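Long-range contacts in hypothetical protein aq_1447 (Aquifex aeolicus, PDB 1YVU), which cleaves target RNA as a DNA-guided endonuclease, using short single-stranded DNA guides to select complementary strands for metal-dependent cutting: residues 532-537 / 695-700; 550-555 / 587-592; 596-601 / 639-644; 514-519 / 687-692. All blocks are in the same frame, centred on the assembly; numbering follows the deposited sequence.

Contact 1: 532-537 / 695-700; sequences YLTSYP and PIKKEG
L533 and K698 pair across two antiparallel strands through mutual backbone hydrogen bonds, L533 N to K698 O and K698 N to L533 O, each 2.8 Å. A third, S535 N to I696 O at 2.9 Å, extends the pairing before strand 697-700. The non-hydrogen-bonded pairs Y532–E699 and T534–K697 put their side chains on one face. There CG of Y532 stands anti to the backbone N (chi1 -166°), and the ring reaches the neighbouring strand: E699 CB lies at its edge, 3.9 Å from CD1, while OH comes 3.4 Å from K697 CG. Tyrosine suits this partly exposed place, its ring against aliphatic stems and its tip polar. An alanine here would probably leave the methylenes of K697 and E699 without their aromatic neighbour. On L533's face, where K698 starts but leads away, L533 CG meets I696 CD1 at 4.3 Å, and M689 of helix 682-690 packs on both. Farther out, strand 515-522 bonds to the opposite edge of strand 528-536, and R530 forms a salt bridge with E699. Segment 695-700 thus joins strand 528-536 by three backbone hydrogen bonds and packing on both faces, that of Y532, K697 and E699 the more exposed.

Contact 2: 550-555 / 587-592; sequences DVFSLL and ELYGYS
An aromatic cluster of F552, Y589 and Y591 joins helix 542-557 to the end of helix 576-589, where the chain leaves the helix in a Schellman motif. G590 is the C-prime residue of that motif; its positive phi (67°) favours glycine, and the turn places a tyrosine before and after it. Both tyrosine rings touch F552. CE1 of Y589 approaches F552 CB at 3.5 Å, the two rings lying obliquely with planes 34° apart. Y591 meets F552 rim to rim instead, CD2 to F552 CE2 at 3.5 Å, while one face of its own ring is covered by Y589 CB, offset toward the rim. Beyond the rings, Y589 OH lies 3.7 Å from S553 CB, and the hydroxyl of Y591 comes 4.0 Å from L555 CB. Y591 is buried, and its OH gives a hydrogen bond to the carbonyl oxygen of F560, so tyrosine can serve where phenylalanine might be expected. L555 and Y591 both also touch I566 of strand 565-570, which carries the cluster down to the sheet. Such packing is typical of the RNase H fold of PIWI domains, in which helices lie against each other over a central sheet.

Contact 3: 596-601 / 639-644; sequences LEIIKR and QPIKVR
I599 and K642 form one hydrogen-bonded pair of this antiparallel pairing: I599 N to K642 O and K642 N to I599 O are both 2.8 Å. E597 and R644 form another, E597 N to R644 O being 3.1 Å. The tightly packed side is apolar. I598 CG2 meets I641 CD1 at 3.7 Å, and L596 CD1 comes 4.1 Å from V643 CG1; beta-branched I598, I641 and V643 suit this buried face because they favour extended backbone, and L596 adds apolar bulk. The opposite side is looser and more polar. E597 and R644 lie side by side and point the same way, the arginine chain extended from CG to NE, until E597 OE2 and R644 NH1 form a salt bridge at 3.3 Å with carboxylate and guanidinium planes at 90°. An alanine in place of R644 would probably leave the buried E597 carboxylate without its mate across the strands, R573 offering only a long, weak ion pair. Next to them K642 gives its CB to I599 CB, 4.1 Å away, and then leads off from the strand. Past the paired region K600 turns away, its NZ in a long, weak ion pair with D571, an active-site residue by similarity. Segment 639-644 belongs to the PIWI box. Its strand lies between strands 624-627 and 592-599, the latter running parallel to strand 565-570 on its far side, while L655 and I659 of helix 652-661 pack on L596, and I659 also on V643.

Contact 4: 514-519 / 687-692; sequences NAVAFT and KLMLRG
Strand 515-522 comes nearest to helix 682-690 where V516 faces L690, their CA atoms 6.2 Å apart. This is helix-on-sheet packing within the RNase H fold of the PIWI domain, and it rests on van der Waals contact between side chains. V516 carries most of it from the strand. Its CG1 is anti to the backbone N (chi1 177°) and touches M689 CB at 3.8 Å, whereas CG2 lies mainly against L690, 3.7 Å from its CD2, but also near M689 CB. A beta-branched valine suits the place: it favours extended backbone and offers two methyls close to the main chain. L690 slides past V516 in the opposite direction, and its CD2 also reaches A515 CA at 3.9 Å. M689, present as selenomethionine, contributes its CB here; its chain bends at chi2 and the end leads away. A515 turns its CB to the other side of the sheet, onto L543 of helix 542-557, where a small residue fits between strand and helix. The packing lies close to the metal site, where D502 and D683, probably catalytic, bind a calcium ion: the L690 side chain is about 8 Å from that ion, and K687 on the same helix forms a salt bridge with D683. N514 lies alongside L690; its OD1 accepts a weak hydrogen bond from A515 N and makes another weak one with S535 OG, while N514 ND2 sits 4.0 Å from L690 CD2.

From the N terminus, the chain first lays down 514-519 and then 532-537, adjacent strands that open contacts 4 and 1. Contact 2 follows within both loops, closing a short one from helix 542-557 to the end of helix 576-589. Contact 3, in series with contact 2 and nested in the same two loops, opens on the strand just after that helix and closes in the PIWI box. Helix 682-690 then closes contact 4, and strand 697-700 closes contact 1; these two cross, because their segments alternate, and they touch through backbone bonds between strands 515-522 and 528-536. Contacts 1 and 4 thus bring the domain's C-terminal end back to its early strands, while contact 2 ties together helices and contact 3 strands.

Contact 1: 532-537 / 695-700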
loop_
_atom_site.group_PDB
_atom_site.type_symbol
_atom_site.label_atom_id
_atom_site.label_comp_id
_atom_site.label_asym_id
_atom_site.label_seq_id
_atom_site.Cartn_x
_atom_site.Cartn_y
_atom_site.Cartn_z
ATOM N N TYR A 532 18.552 -4.046 9.116
ATOM C CA TYR A 532 18.523 -3.449 10.441
ATOM C C TYR A 532 17.088 -3.154 10.838
ATOM O O TYR A 532 16.381 -2.341 10.226
ATOM C CB TYR A 532 19.424 -2.212 10.533
ATOM C CG TYR A 532 19.714 -1.736 11.942
ATOM C CD1 TYR A 532 20.406 -2.554 12.885
ATOM C CD2 TYR A 532 19.302 -0.453 12.351
ATOM C CE1 TYR A 532 20.674 -2.083 14.217
ATOM C CE2 TYR A 532 19.563 0.021 13.667
ATOM C CZ TYR A 532 20.239 -0.791 14.591
ATOM O OH TYR A 532 20.422 -0.295 15.871
ATOM N N LEU A 533 16.673 -3.861 11.872
ATOM C CA LEU A 533 15.336 -3.750 12.392
ATOM C C LEU A 533 15.403 -3.210 13.814
ATOM O O LEU A 533 15.992 -3.850 14.677
ATOM C CB LEU A 533 14.712 -5.135 12.336
ATOM C CG LEU A 533 13.274 -5.416 12.740
ATOM C CD1 LEU A 533 12.311 -4.460 12.075
ATOM C CD2 LEU A 533 12.940 -6.858 12.360
ATOM N N THR A 534 14.852 -2.014 14.037
ATOM C CA THR A 534 14.866 -1.401 15.358
ATOM C C THR A 534 13.524 -0.801 15.661
ATOM O O THR A 534 12.877 -0.228 14.779
ATOM C CB THR A 534 15.818 -0.192 15.443
ATOM O OG1 THR A 534 16.969 -0.426 14.648
ATOM C CG2 THR A 534 16.277 0.083 16.879
ATOM N N SER A 535 13.147 -0.902 16.937
ATOM C CA SER A 535 11.930 -0.289 17.455
ATOM C C SER A 535 12.486 0.981 18.092
ATOM O O SER A 535 13.575 0.967 18.665
ATOM C CB SER A 535 11.281 -1.164 18.519
ATOM O OG SER A 535 9.889 -0.900 18.654
ATOM N N TYR A 536 11.778 2.091 17.923
ATOM C CA TYR A 536 12.219 3.369 18.449
ATOM C C TYR A 536 11.227 3.970 19.448
ATOM O O TYR A 536 10.008 3.793 19.267
ATOM C CB TYR A 536 12.450 4.340 17.280
ATOM C CG TYR A 536 13.706 4.106 16.474
ATOM C CD1 TYR A 536 13.647 3.514 15.199
ATOM C CD2 TYR A 536 14.971 4.473 16.991
ATOM C CE1 TYR A 536 14.816 3.290 14.461
ATOM C CE2 TYR A 536 16.151 4.255 16.269
ATOM C CZ TYR A 536 16.070 3.671 15.012
ATOM O OH TYR A 536 17.229 3.522 14.300
ATOM N N PRO A 537 11.725 4.673 20.511
ATOM C CA PRO A 537 10.893 5.320 21.576
ATOM C C PRO A 537 10.062 6.537 21.105
ATOM O O PRO A 537 9.965 6.822 19.911
ATOM C CB PRO A 537 11.946 5.755 22.612
ATOM C CG PRO A 537 13.065 4.827 22.406
ATOM C CD PRO A 537 13.149 4.725 20.909
ATOM N N PRO A 695 10.891 -4.186 22.597
ATOM C CA PRO A 695 11.515 -3.470 21.490
ATOM C C PRO A 695 12.627 -4.306 20.900
ATOM O O PRO A 695 13.195 -5.161 21.579
ATOM C CB PRO A 695 12.108 -2.242 22.178
ATOM C CG PRO A 695 11.334 -2.114 23.408
ATOM C CD PRO A 695 11.225 -3.525 23.856
ATOM N N ILE A 696 12.909 -4.073 19.623
ATOM C CA ILE A 696 13.977 -4.778 18.929
ATOM C C ILE A 696 15.059 -3.803 18.550
ATOM O O ILE A 696 14.866 -2.583 18.523
ATOM C CB ILE A 696 13.546 -5.501 17.596
ATOM C CG1 ILE A 696 12.033 -5.444 17.351
ATOM C CG2 ILE A 696 14.051 -6.922 17.601
ATOM C CD1 ILE A 696 11.608 -4.316 16.496
ATOM N N LYS A 697 16.207 -4.397 18.275
ATOM C CA LYS A 697 17.419 -3.749 17.824
ATOM C C LYS A 697 18.135 -5.002 17.322
ATOM O O LYS A 697 18.676 -5.762 18.130
ATOM C CB LYS A 697 18.195 -3.079 18.972
ATOM C CG LYS A 697 19.409 -2.270 18.492
ATOM C CD LYS A 697 20.556 -2.312 19.513
ATOM C CE LYS A 697 21.905 -1.881 18.925
ATOM N NZ LYS A 697 22.534 -2.887 18.010
ATOM N N LYS A 698 17.950 -5.300 16.032
ATOM C CA LYS A 698 18.580 -6.451 15.395
ATOM C C LYS A 698 19.150 -6.111 14.040
ATOM O O LYS A 698 18.599 -5.328 13.272
ATOM C CB LYS A 698 17.634 -7.646 15.238
ATOM C CG LYS A 698 18.376 -8.995 15.253
ATOM C CD LYS A 698 17.592 -10.115 14.572
ATOM C CE LYS A 698 18.072 -11.517 15.017
ATOM N NZ LYS A 698 17.163 -12.651 14.593
ATOM N N GLU A 699 20.224 -6.813 13.740
ATOM C CA GLU A 699 20.961 -6.685 12.514
ATOM C C GLU A 699 21.208 -8.120 12.030
ATOM O O GLU A 699 21.387 -9.037 12.830
ATOM C CB GLU A 699 22.288 -5.984 12.839
ATOM C CG GLU A 699 23.084 -5.520 11.638
ATOM C CD GLU A 699 24.519 -5.212 11.972
ATOM O OE1 GLU A 699 24.774 -4.373 12.857
ATOM O OE2 GLU A 699 25.395 -5.809 11.322
ATOM N N GLY A 700 21.190 -8.321 10.725
ATOM C CA GLY A 700 21.427 -9.649 10.193
ATOM C C GLY A 700 21.874 -9.550 8.766
ATOM O O GLY A 700 22.068 -8.464 8.256
#

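Contact 2: 550-555 / 587-592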
loop_
_atom_site.group_PDB
_atom_site.type_symbol
_atom_site.label_atom_id
_atom_site.label_comp_id
_atom_site.label_asym_id
_atom_site.label_seq_id
_atom_site.Cartn_x
_atom_site.Cartn_y
_atom_site.Cartn_z
ATOM N N ASP A 550 20.901 6.348 11.913
ATOM C CA ASP A 550 21.268 4.983 12.274
ATOM C C ASP A 550 21.560 4.252 10.986
ATOM O O ASP A 550 22.615 3.607 10.874
ATOM C CB ASP A 550 20.158 4.270 13.032
ATOM C CG ASP A 550 20.167 4.588 14.513
ATOM O OD1 ASP A 550 20.637 3.761 15.310
ATOM O OD2 ASP A 550 19.677 5.661 14.888
ATOM N N VAL A 551 20.694 4.457 9.988
ATOM C CA VAL A 551 20.862 3.878 8.651
ATOM C C VAL A 551 22.221 4.313 8.049
ATOM O O VAL A 551 22.991 3.501 7.511
ATOM C CB VAL A 551 19.710 4.343 7.763
ATOM C CG1 VAL A 551 19.991 4.143 6.242
ATOM C CG2 VAL A 551 18.468 3.613 8.183
ATOM N N PHE A 552 22.547 5.583 8.262
ATOM C CA PHE A 552 23.789 6.150 7.783
ATOM C C PHE A 552 25.011 5.674 8.528
ATOM O O PHE A 552 25.993 5.325 7.887
ATOM C CB PHE A 552 23.689 7.653 7.796
ATOM C CG PHE A 552 23.068 8.202 6.558
ATOM C CD1 PHE A 552 21.672 8.317 6.440
ATOM C CD2 PHE A 552 23.880 8.577 5.483
ATOM C CE1 PHE A 552 21.091 8.804 5.266
ATOM C CE2 PHE A 552 23.325 9.069 4.291
ATOM C CZ PHE A 552 21.924 9.188 4.175
ATOM N N SER A 553 24.922 5.576 9.864
ATOM C CA SER A 553 26.044 5.068 10.663
ATOM C C SER A 553 26.283 3.591 10.368
ATOM O O SER A 553 27.420 3.147 10.403
ATOM C CB SER A 553 25.883 5.318 12.164
ATOM O OG SER A 553 24.803 4.601 12.719
ATOM N N LEU A 554 25.230 2.865 9.989
ATOM C CA LEU A 554 25.375 1.457 9.617
ATOM C C LEU A 554 26.128 1.362 8.283
ATOM O O LEU A 554 26.991 0.501 8.145
ATOM C CB LEU A 554 24.024 0.727 9.500
ATOM C CG LEU A 554 24.097 -0.786 9.156
ATOM C CD1 LEU A 554 24.954 -1.561 10.153
ATOM C CD2 LEU A 554 22.722 -1.408 9.072
ATOM N N LEU A 555 25.852 2.273 7.340
ATOM C CA LEU A 555 26.538 2.259 6.043
ATOM C C LEU A 555 28.006 2.543 6.258
ATOM O O LEU A 555 28.860 1.897 5.660
ATOM C CB LEU A 555 25.942 3.271 5.067
ATOM C CG LEU A 555 24.607 2.830 4.441
ATOM C CD1 LEU A 555 23.862 4.009 3.884
ATOM C CD2 LEU A 555 24.827 1.798 3.356
ATOM N N GLU A 587 24.954 14.849 3.136
ATOM C CA GLU A 587 25.944 15.935 3.136
ATOM C C GLU A 587 27.027 15.648 4.144
ATOM O O GLU A 587 28.216 15.745 3.819
ATOM C CB GLU A 587 25.293 17.286 3.473
ATOM C CG GLU A 587 24.847 18.113 2.256
ATOM C CD GLU A 587 23.728 19.126 2.569
ATOM O OE1 GLU A 587 23.505 19.476 3.760
ATOM O OE2 GLU A 587 23.069 19.581 1.599
ATOM N N LEU A 588 26.588 15.227 5.330
ATOM C CA LEU A 588 27.435 14.886 6.471
ATOM C C LEU A 588 28.428 13.745 6.271
ATOM O O LEU A 588 29.565 13.861 6.698
ATOM C CB LEU A 588 26.561 14.584 7.688
ATOM C CG LEU A 588 26.518 15.588 8.848
ATOM C CD1 LEU A 588 25.086 15.757 9.385
ATOM C CD2 LEU A 588 27.482 15.098 9.939
ATOM N N TYR A 589 28.004 12.656 5.621
ATOM C CA TYR A 589 28.878 11.498 5.366
ATOM C C TYR A 589 29.507 11.531 3.988
ATOM O O TYR A 589 30.258 10.613 3.613
ATOM C CB TYR A 589 28.114 10.188 5.495
ATOM C CG TYR A 589 27.703 9.805 6.885
ATOM C CD1 TYR A 589 26.576 10.388 7.475
ATOM C CD2 TYR A 589 28.400 8.820 7.611
ATOM C CE1 TYR A 589 26.135 10.004 8.769
ATOM C CE2 TYR A 589 27.962 8.420 8.908
ATOM C CZ TYR A 589 26.824 9.021 9.474
ATOM O OH TYR A 589 26.342 8.657 10.713
ATOM N N GLY A 590 29.124 12.552 3.224
ATOM C CA GLY A 590 29.630 12.766 1.882
ATOM C C GLY A 590 29.209 11.719 0.876
ATOM O O GLY A 590 30.058 11.247 0.133
ATOM N N TYR A 591 27.933 11.320 0.891
ATOM C CA TYR A 591 27.393 10.319 -0.061
ATOM C C TYR A 591 26.573 10.957 -1.213
ATOM O O TYR A 591 25.984 12.035 -1.034
ATOM C CB TYR A 591 26.472 9.283 0.649
ATOM C CG TYR A 591 27.100 8.376 1.693
ATOM C CD1 TYR A 591 28.421 7.884 1.546
ATOM C CD2 TYR A 591 26.372 8.017 2.858
ATOM C CE1 TYR A 591 29.018 7.062 2.548
ATOM C CE2 TYR A 591 26.951 7.187 3.884
ATOM C CZ TYR A 591 28.280 6.719 3.718
ATOM O OH TYR A 591 28.893 5.971 4.715
ATOM N N SER A 592 26.562 10.298 -2.381
ATOM C CA SER A 592 25.753 10.746 -3.527
ATOM C C SER A 592 24.403 9.977 -3.416
ATOM O O SER A 592 24.314 8.765 -3.655
ATOM C CB SER A 592 26.469 10.508 -4.875
ATOM O OG SER A 592 25.740 11.063 -5.967
#

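Contact 3: 596-601 / 639-644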
loop_
_atom_site.group_PDB
_atom_site.type_symbol
_atom_site.label_atom_id
_atom_site.label_comp_id
_atom_site.label_asym_id
_atom_site.label_seq_id
_atom_site.Cartn_x
_atom_site.Cartn_y
_atom_site.Cartn_z
ATOM N N LEU A 596 14.089 7.360 -3.824
ATOM C CA LEU A 596 12.921 6.884 -4.540
ATOM C C LEU A 596 11.802 6.515 -3.595
ATOM O O LEU A 596 12.043 5.972 -2.516
ATOM C CB LEU A 596 13.239 5.663 -5.401
ATOM C CG LEU A 596 14.422 5.700 -6.360
ATOM C CD1 LEU A 596 14.372 4.500 -7.215
ATOM C CD2 LEU A 596 14.353 6.896 -7.217
ATOM N N GLU A 597 10.588 6.873 -3.996
ATOM C CA GLU A 597 9.353 6.550 -3.285
ATOM C C GLU A 597 8.826 5.364 -4.109
ATOM O O GLU A 597 8.996 5.356 -5.338
ATOM C CB GLU A 597 8.333 7.674 -3.471
ATOM C CG GLU A 597 8.253 8.797 -2.455
ATOM C CD GLU A 597 7.144 9.821 -2.830
ATOM O OE1 GLU A 597 6.468 9.619 -3.872
ATOM O OE2 GLU A 597 6.938 10.830 -2.094
ATOM N N ILE A 598 8.266 4.339 -3.456
ATOM C CA ILE A 598 7.697 3.194 -4.198
ATOM C C ILE A 598 6.247 3.016 -3.779
ATOM O O ILE A 598 5.958 2.455 -2.735
ATOM C CB ILE A 598 8.547 1.877 -4.085
ATOM C CG1 ILE A 598 9.849 2.039 -4.879
ATOM C CG2 ILE A 598 7.773 0.674 -4.664
ATOM C CD1 ILE A 598 10.796 0.908 -4.732
ATOM N N ILE A 599 5.347 3.530 -4.612
ATOM C CA ILE A 599 3.915 3.498 -4.355
ATOM C C ILE A 599 3.253 2.301 -5.023
ATOM O O ILE A 599 3.145 2.259 -6.257
ATOM C CB ILE A 599 3.233 4.843 -4.810
ATOM C CG1 ILE A 599 3.614 5.983 -3.864
ATOM C CG2 ILE A 599 1.688 4.738 -4.808
ATOM C CD1 ILE A 599 4.909 6.620 -4.136
ATOM N N LYS A 600 2.769 1.368 -4.196
ATOM C CA LYS A 600 2.112 0.153 -4.678
ATOM C C LYS A 600 0.600 0.225 -4.778
ATOM O O LYS A 600 0.001 -0.440 -5.630
ATOM C CB LYS A 600 2.534 -1.074 -3.863
ATOM C CG LYS A 600 2.623 -0.918 -2.368
ATOM C CD LYS A 600 4.009 -0.515 -1.912
ATOM C CE LYS A 600 3.964 -0.154 -0.431
ATOM N NZ LYS A 600 3.623 -1.317 0.464
ATOM N N ARG A 601 0.008 1.086 -3.948
ATOM C CA ARG A 601 -1.444 1.275 -3.895
ATOM C C ARG A 601 -2.031 2.428 -4.755
ATOM O O ARG A 601 -1.434 3.492 -4.870
ATOM C CB ARG A 601 -1.871 1.442 -2.426
ATOM C CG ARG A 601 -2.481 0.190 -1.766
ATOM C CD ARG A 601 -2.536 0.304 -0.230
ATOM N NE ARG A 601 -1.210 0.108 0.374
ATOM C CZ ARG A 601 -0.935 0.105 1.682
ATOM N NH1 ARG A 601 -1.887 0.296 2.585
ATOM N NH2 ARG A 601 0.309 -0.121 2.091
ATOM N N GLN A 639 -1.191 -5.087 -10.477
ATOM C CA GLN A 639 -0.966 -3.849 -9.781
ATOM C C GLN A 639 0.386 -3.244 -10.191
ATOM O O GLN A 639 1.449 -3.765 -9.813
ATOM C CB GLN A 639 -0.962 -4.105 -8.272
ATOM C CG GLN A 639 -1.953 -5.137 -7.739
ATOM C CD GLN A 639 -2.853 -4.558 -6.669
ATOM O OE1 GLN A 639 -3.593 -3.601 -6.927
ATOM N NE2 GLN A 639 -2.787 -5.119 -5.458
ATOM N N PRO A 640 0.372 -2.166 -11.010
ATOM C CA PRO A 640 1.629 -1.539 -11.426
ATOM C C PRO A 640 2.083 -0.621 -10.302
ATOM O O PRO A 640 1.245 -0.046 -9.599
ATOM C CB PRO A 640 1.202 -0.692 -12.630
ATOM C CG PRO A 640 -0.086 -1.238 -13.034
ATOM C CD PRO A 640 -0.748 -1.567 -11.759
ATOM N N ILE A 641 3.388 -0.488 -10.103
ATOM C CA ILE A 641 3.870 0.418 -9.055
ATOM C C ILE A 641 4.211 1.803 -9.635
ATOM O O ILE A 641 4.364 1.968 -10.853
ATOM C CB ILE A 641 5.075 -0.171 -8.251
ATOM C CG1 ILE A 641 6.369 -0.097 -9.066
ATOM C CG2 ILE A 641 4.755 -1.609 -7.793
ATOM C CD1 ILE A 641 7.614 -0.275 -8.258
ATOM N N LYS A 642 4.243 2.812 -8.772
ATOM C CA LYS A 642 4.590 4.157 -9.203
ATOM C C LYS A 642 5.859 4.476 -8.466
ATOM O O LYS A 642 5.907 4.428 -7.236
ATOM C CB LYS A 642 3.485 5.170 -8.897
ATOM C CG LYS A 642 3.869 6.630 -9.093
ATOM C CD LYS A 642 2.697 7.566 -8.863
ATOM C CE LYS A 642 3.176 8.868 -8.240
ATOM N NZ LYS A 642 2.171 9.968 -8.372
ATOM N N VAL A 643 6.912 4.677 -9.256
ATOM C CA VAL A 643 8.267 5.003 -8.774
ATOM C C VAL A 643 8.433 6.500 -8.962
ATOM O O VAL A 643 8.147 7.006 -10.035
ATOM C CB VAL A 643 9.359 4.300 -9.631
ATOM C CG1 VAL A 643 10.751 4.719 -9.174
ATOM C CG2 VAL A 643 9.194 2.792 -9.590
ATOM N N ARG A 644 8.881 7.192 -7.919
ATOM C CA ARG A 644 9.088 8.624 -7.993
ATOM C C ARG A 644 10.517 8.975 -7.606
ATOM O O ARG A 644 11.034 8.460 -6.619
ATOM C CB ARG A 644 8.086 9.359 -7.097
ATOM C CG ARG A 644 8.132 10.894 -7.235
ATOM C CD ARG A 644 7.267 11.604 -6.214
ATOM N NE ARG A 644 7.725 12.977 -6.006
ATOM C CZ ARG A 644 7.324 13.780 -5.020
ATOM N NH1 ARG A 644 6.430 13.369 -4.114
ATOM N NH2 ARG A 644 7.844 14.997 -4.930
#

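Contact 4: 514-519 / 687-692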
loop_
_atom_site.group_PDB
_atom_site.type_symbol
_atom_site.label_atom_id
_atom_site.label_comp_id
_atom_site.label_asym_id
_atom_site.label_seq_id
_atom_site.Cartn_x
_atom_site.Cartn_y
_atom_site.Cartn_z
ATOM N N ASN A 514 5.004 4.654 19.495
ATOM C CA ASN A 514 5.927 3.612 19.074
ATOM C C ASN A 514 6.164 3.700 17.558
ATOM O O ASN A 514 5.302 4.189 16.806
ATOM C CB ASN A 514 5.397 2.231 19.498
ATOM C CG ASN A 514 6.454 1.114 19.379
ATOM O OD1 ASN A 514 7.664 1.367 19.248
ATOM N ND2 ASN A 514 5.986 -0.134 19.439
ATOM N N ALA A 515 7.367 3.272 17.160
ATOM C CA ALA A 515 7.845 3.250 15.771
ATOM C C ALA A 515 8.888 2.164 15.559
ATOM O O ALA A 515 9.719 1.905 16.421
ATOM C CB ALA A 515 8.452 4.601 15.375
ATOM N N VAL A 516 8.824 1.534 14.395
ATOM C CA VAL A 516 9.748 0.483 13.996
ATOM C C VAL A 516 10.279 0.851 12.602
ATOM O O VAL A 516 9.494 1.234 11.712
ATOM C CB VAL A 516 9.030 -0.917 13.916
ATOM C CG1 VAL A 516 9.992 -1.986 13.422
ATOM C CG2 VAL A 516 8.466 -1.336 15.281
ATOM N N ALA A 517 11.599 0.707 12.420
ATOM C CA ALA A 517 12.275 0.971 11.140
ATOM C C ALA A 517 12.933 -0.289 10.634
ATOM O O ALA A 517 13.671 -0.951 11.381
ATOM C CB ALA A 517 13.349 2.052 11.288
ATOM N N PHE A 518 12.673 -0.626 9.372
ATOM C CA PHE A 518 13.314 -1.786 8.774
ATOM C C PHE A 518 14.097 -1.452 7.496
ATOM O O PHE A 518 13.527 -1.322 6.400
ATOM C CB PHE A 518 12.324 -2.933 8.546
ATOM C CG PHE A 518 12.975 -4.241 8.096
ATOM C CD1 PHE A 518 14.160 -4.717 8.706
ATOM C CD2 PHE A 518 12.399 -5.001 7.059
ATOM C CE1 PHE A 518 14.768 -5.910 8.309
ATOM C CE2 PHE A 518 13.003 -6.214 6.649
ATOM C CZ PHE A 518 14.201 -6.659 7.292
ATOM N N THR A 519 15.421 -1.453 7.655
ATOM C CA THR A 519 16.379 -1.155 6.584
ATOM C C THR A 519 17.035 -2.419 6.027
ATOM O O THR A 519 17.291 -3.394 6.760
ATOM C CB THR A 519 17.432 -0.121 7.076
ATOM O OG1 THR A 519 16.737 1.055 7.526
ATOM C CG2 THR A 519 18.418 0.277 5.972
ATOM N N LYS A 687 5.013 -3.433 10.625
ATOM C CA LYS A 687 3.692 -3.421 11.252
ATOM C C LYS A 687 3.487 -4.587 12.203
ATOM O O LYS A 687 2.609 -4.564 13.049
ATOM C CB LYS A 687 2.599 -3.433 10.179
ATOM C CG LYS A 687 2.371 -2.084 9.529
ATOM C CD LYS A 687 1.456 -2.168 8.320
ATOM C CE LYS A 687 1.139 -0.762 7.789
ATOM N NZ LYS A 687 0.273 -0.733 6.550
ATOM N N LEU A 688 4.345 -5.586 12.068
ATOM C CA LEU A 688 4.302 -6.798 12.874
ATOM C C LEU A 688 5.073 -6.608 14.188
ATOM O O LEU A 688 4.647 -7.059 15.266
ATOM C CB LEU A 688 4.916 -7.945 12.060
ATOM C CG LEU A 688 4.889 -9.382 12.575
ATOM C CD1 LEU A 688 3.512 -9.991 12.483
ATOM C CD2 LEU A 688 5.842 -10.185 11.789
HETATM N N MSE A 689 6.208 -5.925 14.074
HETATM C CA MSE A 689 7.073 -5.657 15.205
HETATM C C MSE A 689 6.459 -4.612 16.123
HETATM O O MSE A 689 6.710 -4.632 17.322
HETATM C CB MSE A 689 8.468 -5.256 14.721
HETATM C CG MSE A 689 9.214 -6.315 13.894
HETATM SE SE MSE A 689 9.141 -8.150 14.552
HETATM C CE MSE A 689 9.394 -9.110 12.882
ATOM N N LEU A 690 5.635 -3.730 15.545
ATOM C CA LEU A 690 4.878 -2.675 16.262
ATOM C C LEU A 690 3.859 -3.291 17.257
ATOM O O LEU A 690 3.668 -2.784 18.370
ATOM C CB LEU A 690 4.095 -1.793 15.260
ATOM C CG LEU A 690 4.686 -0.585 14.528
ATOM C CD1 LEU A 690 3.622 0.018 13.612
ATOM C CD2 LEU A 690 5.198 0.445 15.523
ATOM N N ARG A 691 3.233 -4.394 16.830
ATOM C CA ARG A 691 2.262 -5.173 17.607
ATOM C C ARG A 691 2.967 -5.951 18.745
ATOM O O ARG A 691 2.345 -6.743 19.440
ATOM C CB ARG A 691 1.533 -6.183 16.687
ATOM C CG ARG A 691 0.732 -5.567 15.548
ATOM C CD ARG A 691 -0.030 -6.584 14.686
ATOM N NE ARG A 691 -0.854 -5.875 13.689
ATOM C CZ ARG A 691 -1.988 -6.332 13.143
ATOM N NH1 ARG A 691 -2.478 -7.529 13.471
ATOM N NH2 ARG A 691 -2.672 -5.551 12.303
ATOM N N GLY A 692 4.273 -5.739 18.899
ATOM C CA GLY A 692 5.056 -6.394 19.931
ATOM C C GLY A 692 4.884 -5.768 21.298
ATOM O O GLY A 692 4.114 -4.832 21.480
#